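Local atomic coordinates of probable adenylyl-sulfate kinase (PDB entry 2YVU), a protein that probably catalyses the ATP-dependent phosphorylation of adenosine 5'-phosphosulfate to 3'-phosphoadenylyl sulfate, the second step in reducing sulfate to sulfite. Residues I77-L80 against L81-G85. Sequence-based numbering, arbitrary orientation.
Sequences IARL and LARNG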
ATOM      1  N   ILE A  77       3.409   2.006  -2.162  1.00 24.74           N
ATOM      2  CA  ILE A  77       3.129   0.723  -1.531  1.00 25.56           C
ATOM      3  C   ILE A  77       4.263  -0.224  -1.916  1.00 27.36           C
ATOM      4  O   ILE A  77       4.764  -0.980  -1.092  1.00 29.35           O
ATOM      5  CB  ILE A  77       1.793   0.145  -2.024  1.00 21.54           C
ATOM      6  CG1 ILE A  77       0.643   1.071  -1.600  1.00 24.50           C
ATOM      7  CG2 ILE A  77       1.619  -1.281  -1.528  1.00 23.42           C
ATOM      8  CD1 ILE A  77      -0.756   0.689  -2.170  1.00 21.86           C
ATOM      9  N   ALA A  78       4.666  -0.167  -3.174  1.00 25.66           N
ATOM     10  CA  ALA A  78       5.764  -1.009  -3.655  1.00 25.62           C
ATOM     11  C   ALA A  78       7.074  -0.642  -2.952  1.00 21.43           C
ATOM     12  O   ALA A  78       7.854  -1.497  -2.596  1.00 21.46           O
ATOM     13  CB  ALA A  78       5.932  -0.836  -5.165  1.00 21.68           C
ATOM     14  N   ARG A  79       7.308   0.648  -2.763  1.00 22.51           N
ATOM     15  CA  ARG A  79       8.528   1.103  -2.117  1.00 24.09           C
ATOM     16  C   ARG A  79       8.576   0.633  -0.649  1.00 27.71           C
ATOM     17  O   ARG A  79       9.605   0.140  -0.166  1.00 24.04           O
ATOM     18  CB  ARG A  79       8.600   2.632  -2.237  1.00 24.16           C
ATOM     19  CG  ARG A  79       9.613   3.324  -1.338  1.00 30.57           C
ATOM     20  CD  ARG A  79       9.714   4.811  -1.711  1.00 29.07           C
ATOM     21  NE  ARG A  79      10.506   5.602  -0.767  1.00 31.03           N
ATOM     22  CZ  ARG A  79      10.841   6.880  -0.955  1.00 34.15           C
ATOM     23  NH1 ARG A  79      10.465   7.525  -2.053  1.00 29.23           N
ATOM     24  NH2 ARG A  79      11.541   7.527  -0.036  1.00 34.36           N
ATOM     25  N   LEU A  80       7.454   0.771   0.056  1.00 27.64           N
ATOM     26  CA  LEU A  80       7.387   0.340   1.440  1.00 24.04           C
ATOM     27  C   LEU A  80       7.629  -1.162   1.555  1.00 23.05           C
ATOM     28  O   LEU A  80       8.361  -1.613   2.422  1.00 22.58           O
ATOM     29  CB  LEU A  80       6.022   0.668   2.035  1.00 28.26           C
ATOM     30  CG  LEU A  80       5.887   1.895   2.941  1.00 38.36           C
ATOM     31  CD1 LEU A  80       6.704   3.040   2.430  1.00 33.63           C
ATOM     32  CD2 LEU A  80       4.399   2.267   3.017  1.00 35.92           C
ATOM     33  N   LEU A  81       7.003  -1.946   0.697  1.00 22.20           N
ATOM     34  CA  LEU A  81       7.196  -3.391   0.787  1.00 23.92           C
ATOM     35  C   LEU A  81       8.649  -3.749   0.468  1.00 27.36           C
ATOM     36  O   LEU A  81       9.296  -4.529   1.182  1.00 27.16           O
ATOM     37  CB  LEU A  81       6.251  -4.116  -0.183  1.00 20.42           C
ATOM     38  CG  LEU A  81       4.756  -4.193   0.201  1.00 27.32           C
ATOM     39  CD1 LEU A  81       3.909  -4.578  -1.019  1.00 22.09           C
ATOM     40  CD2 LEU A  81       4.558  -5.213   1.315  1.00 25.83           C
ATOM     41  N   ALA A  82       9.167  -3.157  -0.598  1.00 22.07           N
ATOM     42  CA  ALA A  82      10.520  -3.468  -1.030  1.00 27.42           C
ATOM     43  C   ALA A  82      11.595  -3.072  -0.026  1.00 21.87           C
ATOM     44  O   ALA A  82      12.582  -3.793   0.131  1.00 27.42           O
ATOM     45  CB  ALA A  82      10.791  -2.829  -2.400  1.00 24.58           C
ATOM     46  N   ARG A  83      11.428  -1.940   0.649  1.00 29.88           N
ATOM     47  CA  ARG A  83      12.431  -1.557   1.631  1.00 32.57           C
ATOM     48  C   ARG A  83      12.362  -2.493   2.828  1.00 37.13           C
ATOM     49  O   ARG A  83      13.219  -2.432   3.714  1.00 35.84           O
ATOM     50  CB  ARG A  83      12.277  -0.087   2.075  1.00 31.66           C
ATOM     51  CG  ARG A  83      11.118   0.258   3.001  1.00 30.77           C
ATOM     52  CD  ARG A  83      11.028   1.775   3.053  1.00 26.66           C
ATOM     53  NE  ARG A  83      10.102   2.312   4.052  1.00 29.59           N
ATOM     54  CZ  ARG A  83       9.744   3.594   4.083  1.00 32.25           C
ATOM     55  NH1 ARG A  83      10.235   4.428   3.167  1.00 31.81           N
ATOM     56  NH2 ARG A  83       8.928   4.053   5.026  1.00 26.10           N
ATOM     57  N   ASN A  84      11.348  -3.362   2.868  1.00 28.16           N
ATOM     58  CA  ASN A  84      11.263  -4.315   3.968  1.00 31.01           C
ATOM     59  C   ASN A  84      11.552  -5.731   3.513  1.00 29.31           C
ATOM     60  O   ASN A  84      11.054  -6.683   4.096  1.00 30.02           O
ATOM     61  CB  ASN A  84       9.903  -4.239   4.669  1.00 29.53           C
ATOM     62  CG  ASN A  84       9.781  -3.000   5.548  1.00 24.93           C
ATOM     63  OD1 ASN A  84      10.349  -2.944   6.634  1.00 31.93           O
ATOM     64  ND2 ASN A  84       9.068  -1.996   5.067  1.00 24.64           N
ATOM     65  N   GLY A  85      12.341  -5.855   2.449  1.00 27.12           N
ATOM     66  CA  GLY A  85      12.745  -7.166   1.957  1.00 27.31           C
ATOM     67  C   GLY A  85      11.861  -7.918   0.983  1.00 28.31           C
ATOM     68  O   GLY A  85      12.169  -9.042   0.631  1.00 30.71           O
TER
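Leu81 N, Ala82 N and Arg83 N bond back to the carbonyls of Ile77, Ala78 and Arg79 in the i to i+4 pattern near the C-terminal end of helix 64-82, with N-H...O angles close to straight. The next carbonyl is taken by a side chain: Asn84 ND2 donates to Leu80 O at 2.8 Å, with the donor tilted 24° from the carbonyl plane. Gly85 N returns to Ala82 O (3.1 Å) and Val86 N to Leu81 O, a Schellman motif with Gly85, at positive phi, as C-prime residue; strand 87-91 follows. Toward the second subunit, whose Trp51 packs on Leu80, Leu80 CD1 sits over the centre of one face of the Arg83 guanidinium, 3.5 Å from Arg83 CZ. Arg83 reaches this place with CG between its backbone N and carbonyl carbon (chi1 74°) and an extended chain beyond, while CG packs 3.4 Å from Leu80 O. Arg79, also extended, brings NE to 4.1 Å from Arg83 NH1, the guanidinium planes 70° apart. Glu110 bridges both arginines, and Arg83 NE pairs with Glu45 of the second subunit, which also accepts from Asn84 ND2. A leucine in place of Arg83 would probably leave that Glu45 without its arginine mate and Glu110 with one cation fewer. Farther round the helix, Ile77 CG2 and Leu81 CD1 lie side by side at 4.0 Å, and each residue packs on its own counterpart in the second subunit. The helix end thus joins an apolar dimer seam to a charged cluster, where the Glu110 carboxylate, held by both arginines, probably helps to draw their guanidinium groups together.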